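Local coordinates for kelch domain-containing protein (Colletotrichum graminicola M1.001, PDB 5C86), which probably oxidises alcohols at a copper site, as a fungal alcohol oxidase of the galactose oxidase and glyoxal oxidase (AA5) family, at residues A[19-24]-A[475-480]; A[99-104]-A[458-463]. One frame throughout, in Å; residues are numbered along the deposited sequence.

Interaction 1 of 2, residues A[19-24]-A[475-480]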
loop_
_atom_site.group_PDB
_atom_site.type_symbol
_atom_site.label_atom_id
_atom_site.label_comp_id
_atom_site.label_asym_id
_atom_site.label_seq_id
_atom_site.Cartn_x
_atom_site.Cartn_y
_atom_site.Cartn_z
ATOM N N VAL A 19 7.865 -0.515 4.835
ATOM C CA VAL A 19 7.834 0.913 5.078
ATOM C C VAL A 19 6.429 1.366 5.384
ATOM O O VAL A 19 5.471 0.740 4.898
ATOM C CB VAL A 19 8.383 1.750 3.950
ATOM C CG1 VAL A 19 9.827 1.355 3.595
ATOM C CG2 VAL A 19 7.524 1.688 2.688
ATOM N N ALA A 20 6.309 2.437 6.179
ATOM C CA ALA A 20 4.984 2.976 6.556
ATOM C C ALA A 20 5.072 4.460 6.623
ATOM O O ALA A 20 6.088 5.005 7.114
ATOM C CB ALA A 20 4.520 2.471 7.875
ATOM N N LEU A 21 4.037 5.148 6.163
ATOM C CA LEU A 21 3.999 6.621 6.297
ATOM C C LEU A 21 3.368 6.921 7.618
ATOM O O LEU A 21 2.311 6.417 7.948
ATOM C CB LEU A 21 3.183 7.249 5.155
ATOM C CG LEU A 21 3.160 8.765 5.192
ATOM C CD1 LEU A 21 4.460 9.292 4.755
ATOM C CD2 LEU A 21 2.112 9.260 4.246
ATOM N N VAL A 22 4.042 7.739 8.450
ATOM C CA VAL A 22 3.538 8.040 9.772
ATOM C C VAL A 22 2.447 9.169 9.663
ATOM O O VAL A 22 2.716 10.244 9.123
ATOM C CB VAL A 22 4.699 8.519 10.648
ATOM C CG1 VAL A 22 4.189 8.879 12.018
ATOM C CG2 VAL A 22 5.821 7.432 10.719
ATOM N N PRO A 23 1.262 8.882 10.160
ATOM C CA PRO A 23 0.266 9.972 10.132
ATOM C C PRO A 23 0.710 11.248 10.806
ATOM O O PRO A 23 1.504 11.232 11.735
ATOM C CB PRO A 23 -0.907 9.377 10.852
ATOM C CG PRO A 23 -0.833 7.916 10.683
ATOM C CD PRO A 23 0.676 7.671 10.687
ATOM N N GLU A 24 0.245 12.378 10.265
ATOM C CA GLU A 24 0.387 13.741 10.811
ATOM C C GLU A 24 1.745 14.301 10.549
ATOM O O GLU A 24 1.864 15.392 10.023
ATOM C CB GLU A 24 0.052 13.857 12.315
ATOM C CG GLU A 24 -1.407 13.982 12.589
ATOM C CD GLU A 24 -1.721 14.002 14.060
ATOM O OE1 GLU A 24 -0.802 14.249 14.912
ATOM O OE2 GLU A 24 -2.892 13.671 14.328
ATOM N N ALA A 475 0.163 17.624 1.246
ATOM C CA ALA A 475 -1.113 17.242 1.861
ATOM C C ALA A 475 -1.246 17.579 3.266
ATOM O O ALA A 475 -0.263 17.769 3.981
ATOM C CB ALA A 475 -1.354 15.762 1.655
ATOM N N GLN A 476 -2.524 17.740 3.680
ATOM C CA GLN A 476 -2.874 17.818 5.104
ATOM C C GLN A 476 -3.507 16.530 5.533
ATOM O O GLN A 476 -4.251 15.915 4.768
ATOM C CB GLN A 476 -3.812 19.005 5.415
ATOM C CG GLN A 476 -3.159 20.350 5.114
ATOM C CD GLN A 476 -1.820 20.559 5.832
ATOM O OE1 GLN A 476 -1.644 20.222 7.023
ATOM N NE2 GLN A 476 -0.881 21.174 5.121
ATOM N N PHE A 477 -3.234 16.129 6.755
ATOM C CA PHE A 477 -3.767 14.849 7.252
ATOM C C PHE A 477 -5.097 15.022 7.918
ATOM O O PHE A 477 -5.346 16.005 8.629
ATOM C CB PHE A 477 -2.789 14.213 8.245
ATOM C CG PHE A 477 -1.558 13.705 7.638
ATOM C CD1 PHE A 477 -1.512 12.417 7.171
ATOM C CD2 PHE A 477 -0.410 14.491 7.477
ATOM C CE1 PHE A 477 -0.380 11.931 6.595
ATOM C CE2 PHE A 477 0.758 13.973 6.924
ATOM C CZ PHE A 477 0.781 12.662 6.470
ATOM N N PHE A 478 -5.965 14.040 7.783
ATOM C CA PHE A 478 -7.178 14.003 8.519
ATOM C C PHE A 478 -7.617 12.549 8.660
ATOM O O PHE A 478 -7.124 11.699 7.926
ATOM C CB PHE A 478 -8.337 14.845 7.918
ATOM C CG PHE A 478 -8.937 14.264 6.650
ATOM C CD1 PHE A 478 -8.250 14.376 5.439
ATOM C CD2 PHE A 478 -10.139 13.583 6.674
ATOM C CE1 PHE A 478 -8.799 13.866 4.271
ATOM C CE2 PHE A 478 -10.669 13.045 5.502
ATOM C CZ PHE A 478 -10.021 13.214 4.332
ATOM N N LYS A 479 -8.593 12.266 9.534
ATOM C CA LYS A 479 -9.122 10.900 9.667
ATOM C C LYS A 479 -10.599 10.783 9.485
ATOM O O LYS A 479 -11.352 11.699 9.866
ATOM C CB LYS A 479 -8.633 10.202 10.943
ATOM C CG LYS A 479 -9.055 10.789 12.226
ATOM C CD LYS A 479 -8.624 9.868 13.418
ATOM C CE LYS A 479 -9.198 10.401 14.723
ATOM N NZ LYS A 479 -8.847 9.485 15.857
ATOM N N VAL A 480 -10.981 9.658 8.935
ATOM C CA VAL A 480 -12.338 9.271 8.783
ATOM C C VAL A 480 -12.633 8.361 9.943
ATOM O O VAL A 480 -11.952 7.318 10.118
ATOM C CB VAL A 480 -12.587 8.574 7.441
ATOM C CG1 VAL A 480 -13.939 7.979 7.361
ATOM C CG2 VAL A 480 -12.331 9.509 6.281
#
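In one of its two conformers, Glu24 OE2 forms a salt bridge with Lys101 NZ, while the Glu24 backbone comes down on the Phe477 ring. Glu24 N sits 3.3 Å above the ring plane, over the centre of one face. The flanking bonds direct its N-H roughly at the ring, consistent with an N-H...pi interaction, and the peptide from Pro23 stands steeply on the ring instead of lying flat along it. Beside the nitrogen, Glu24 CA and Glu24 O cover the same rim, each 3.5 Å from Phe477 CD2. A positive phi of 78° at Glu24 turns the chain here. Phe477 reaches across because CG stands anti to the carbonyl carbon, beside the backbone N (chi1 -70°).

The contact joins the two main parts of the galactose oxidase-like fold. Residues 19-24 run out of the first strand of a blade of the beta-propeller, whereas 476-480 belong to a strand of the C-terminal early-set (E-set) domain. Strand 412-422 of that domain pairs with strand 18-21, and Leu21 shares backbone hydrogen bonding with Ser419; Phe477 packs against the loop just after that pairing.

Leu21 adds an apolar touch at the ring's edge, near its plane, with CD2 4.3 Å from Phe477 CZ. With CG anti to the backbone N (chi1 -177°), the CD2 branch is carried out to that edge. Pro23 CA approaches Phe477 CE1 at 4.1 Å, and Val22 O lies obliquely at the same distance from Phe477 CZ. Met462 from the adjacent strand 459-466 and Val418 from the next one, 412-422, also touch Phe477.

Interaction 2 of 2, residues A[99-104]-A[458-463]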
loop_
_atom_site.group_PDB
_atom_site.type_symbol
_atom_site.label_atom_id
_atom_site.label_comp_id
_atom_site.label_asym_id
_atom_site.label_seq_id
_atom_site.Cartn_x
_atom_site.Cartn_y
_atom_site.Cartn_z
ATOM N N ASP A 99 1.406 3.095 17.835
ATOM C CA ASP A 99 0.451 4.226 17.878
ATOM C C ASP A 99 1.268 5.490 17.850
ATOM O O ASP A 99 1.971 5.845 18.845
ATOM C CB ASP A 99 -0.450 4.139 19.099
ATOM C CG ASP A 99 -1.442 5.336 19.232
ATOM O OD1 ASP A 99 -1.459 6.270 18.399
ATOM O OD2 ASP A 99 -2.231 5.253 20.200
ATOM N N PHE A 100 1.242 6.203 16.732
ATOM C CA PHE A 100 2.169 7.316 16.520
ATOM C C PHE A 100 1.920 8.412 17.594
ATOM O O PHE A 100 2.807 9.197 17.856
ATOM C CB PHE A 100 2.013 7.912 15.096
ATOM C CG PHE A 100 0.707 8.603 14.882
ATOM C CD1 PHE A 100 -0.464 7.902 14.619
ATOM C CD2 PHE A 100 0.624 9.973 14.971
ATOM C CE1 PHE A 100 -1.688 8.531 14.503
ATOM C CE2 PHE A 100 -0.580 10.625 14.774
ATOM C CZ PHE A 100 -1.749 9.906 14.563
ATOM N N LYS A 101 0.728 8.432 18.167
ATOM C CA LYS A 101 0.375 9.443 19.171
ATOM C C LYS A 101 1.272 9.286 20.399
ATOM O O LYS A 101 1.544 10.296 21.069
ATOM C CB LYS A 101 -1.123 9.368 19.579
ATOM C CG LYS A 101 -2.064 10.017 18.548
ATOM C CD LYS A 101 -1.666 11.476 18.094
ATOM C CE LYS A 101 -2.816 12.234 17.371
ATOM N NZ LYS A 101 -2.613 13.718 17.134
ATOM N N LYS A 102 1.722 8.060 20.657
ATOM C CA LYS A 102 2.656 7.783 21.763
ATOM C C LYS A 102 4.111 8.091 21.437
ATOM O O LYS A 102 4.955 7.936 22.324
ATOM C CB LYS A 102 2.441 6.370 22.266
ATOM C CG LYS A 102 0.982 6.135 22.671
ATOM C CD LYS A 102 0.765 4.774 23.326
ATOM C CE LYS A 102 -0.700 4.381 23.424
ATOM N NZ LYS A 102 -1.410 5.151 24.464
ATOM N N GLY A 103 4.410 8.533 20.205
ATOM C CA GLY A 103 5.734 8.882 19.761
ATOM C C GLY A 103 6.106 7.903 18.651
ATOM O O GLY A 103 5.885 6.707 18.755
ATOM N N GLU A 104 6.721 8.467 17.636
ATOM C CA GLU A 104 7.115 7.743 16.432
ATOM C C GLU A 104 8.225 6.712 16.721
ATOM O O GLU A 104 8.330 5.744 15.989
ATOM C CB GLU A 104 7.719 8.716 15.466
ATOM C CG GLU A 104 6.734 9.719 14.973
ATOM C CD GLU A 104 7.474 10.670 14.085
ATOM O OE1 GLU A 104 8.477 11.316 14.542
ATOM O OE2 GLU A 104 7.111 10.746 12.948
ATOM N N PRO A 458 -12.245 3.620 7.258
ATOM C CA PRO A 458 -11.783 4.448 8.347
ATOM C C PRO A 458 -10.302 4.550 8.481
ATOM O O PRO A 458 -9.559 3.608 8.110
ATOM C CB PRO A 458 -12.357 3.791 9.603
ATOM C CG PRO A 458 -13.369 2.915 9.122
ATOM C CD PRO A 458 -13.135 2.521 7.684
ATOM N N GLY A 459 -9.853 5.665 8.991
ATOM C CA GLY A 459 -8.452 5.880 9.193
ATOM C C GLY A 459 -7.961 7.187 8.624
ATOM O O GLY A 459 -8.725 8.022 8.155
ATOM N N TYR A 460 -6.661 7.346 8.616
ATOM C CA TYR A 460 -6.013 8.535 8.164
ATOM C C TYR A 460 -5.869 8.601 6.649
ATOM O O TYR A 460 -5.578 7.599 5.970
ATOM C CB TYR A 460 -4.645 8.759 8.773
ATOM C CG TYR A 460 -4.638 9.480 10.110
ATOM C CD1 TYR A 460 -4.867 8.794 11.285
ATOM C CD2 TYR A 460 -4.619 10.823 10.141
ATOM C CE1 TYR A 460 -4.896 9.447 12.493
ATOM C CE2 TYR A 460 -4.660 11.499 11.321
ATOM C CZ TYR A 460 -4.797 10.802 12.479
ATOM O OH TYR A 460 -4.793 11.544 13.673
ATOM N N TYR A 461 -6.065 9.836 6.132
ATOM C CA TYR A 461 -5.936 10.176 4.741
ATOM C C TYR A 461 -5.128 11.433 4.619
ATOM O O TYR A 461 -5.042 12.256 5.534
ATOM C CB TYR A 461 -7.301 10.513 4.136
ATOM C CG TYR A 461 -8.171 9.254 3.935
ATOM C CD1 TYR A 461 -8.815 8.706 4.988
ATOM C CD2 TYR A 461 -8.350 8.722 2.711
ATOM C CE1 TYR A 461 -9.581 7.541 4.791
ATOM C CE2 TYR A 461 -9.102 7.577 2.479
ATOM C CZ TYR A 461 -9.773 6.991 3.549
ATOM O OH TYR A 461 -10.537 5.847 3.332
ATOM N N MET A 462 -4.486 11.552 3.462
ATOM C CA MET A 462 -3.866 12.783 2.988
ATOM C C MET A 462 -4.857 13.516 2.085
ATOM O O MET A 462 -5.300 12.936 1.097
ATOM C CB MET A 462 -2.658 12.453 2.219
ATOM C CG MET A 462 -1.528 11.943 3.108
ATOM S SD MET A 462 -0.069 11.375 2.164
ATOM C CE MET A 462 -0.623 9.791 1.556
ATOM N N LEU A 463 -5.171 14.781 2.396
ATOM C CA LEU A 463 -6.013 15.612 1.538
ATOM C C LEU A 463 -5.059 16.398 0.660
ATOM O O LEU A 463 -4.159 17.061 1.153
ATOM C CB LEU A 463 -6.923 16.532 2.369
ATOM C CG LEU A 463 -8.283 16.840 1.789
ATOM C CD1 LEU A 463 -9.336 17.261 2.841
ATOM C CD2 LEU A 463 -8.033 17.914 0.696
#
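The backbones of Phe100 and Tyr460 stay well apart, 11.8 Å between their CA atoms, so the contact is made almost wholly by two long aromatic side chains that meet from opposite directions. Phe100 starts a short 3-10 segment, 100-102, in the loop between strands 95-98 and 109-111 of a blade of the beta-propeller; Tyr460 rises from strand 459-466 of the E-set domain, so the pair bridges the two domains.

The rings form an offset edge-to-face stack, centroids 5.5 Å apart and planes at 86°. Phe100 is the edge partner: its CZ corner meets the tyrosine at Tyr460 CE1, 3.8 Å away, and at Tyr460 OH, 3.6 Å away, the hydroxyl lying in the plane of the phenylalanine ring. With chi1 at 68°, Phe100 CG is wedged between the backbone N and the carbonyl carbon, which turns the ring toward the strand.

The turn that presents Phe100 is braced from within. Asp99 O accepts from Lys102 N at 2.9 Å, Phe100 O accepts from Gly103 N, and Asp99 OD1 takes Lys101 N at 3.1 Å in an Asx turn, with an N-H...O angle of 152° and the donor well above the carboxylate plane. Gly103 then leaves the turn with backbone angles that suit glycine.

Lys101 folds back along the phenylalanine toward the tyrosine on its way to a salt bridge with Glu24. Its CG lies 4.0 Å above one face of the Phe100 ring, offset toward the rim, and its CE passes 4.2 Å from Tyr460 OH.

Overall arrangement
Interactions 1 and 2 are neighbouring parts of one interface between the propeller and the E-set domain, their centres about 5 Å apart. On the E-set side the strands are adjacent and antiparallel: Leu463 N probably bonds to Gln476 O, and Tyr461 N to Phe478 O, each at 2.8 Å. On the propeller side the loops 19-24 and 99-104 lie against each other, Phe100 packing on Pro23 and Glu24, so that Glu24 belongs to both contacts. Both contacts lie away from the copper ligands Tyr120, His335 and His423, whose metal is absent from this apo structure. Strand 412-422, which pairs with both 18-21 and 459-466, runs on directly to His423.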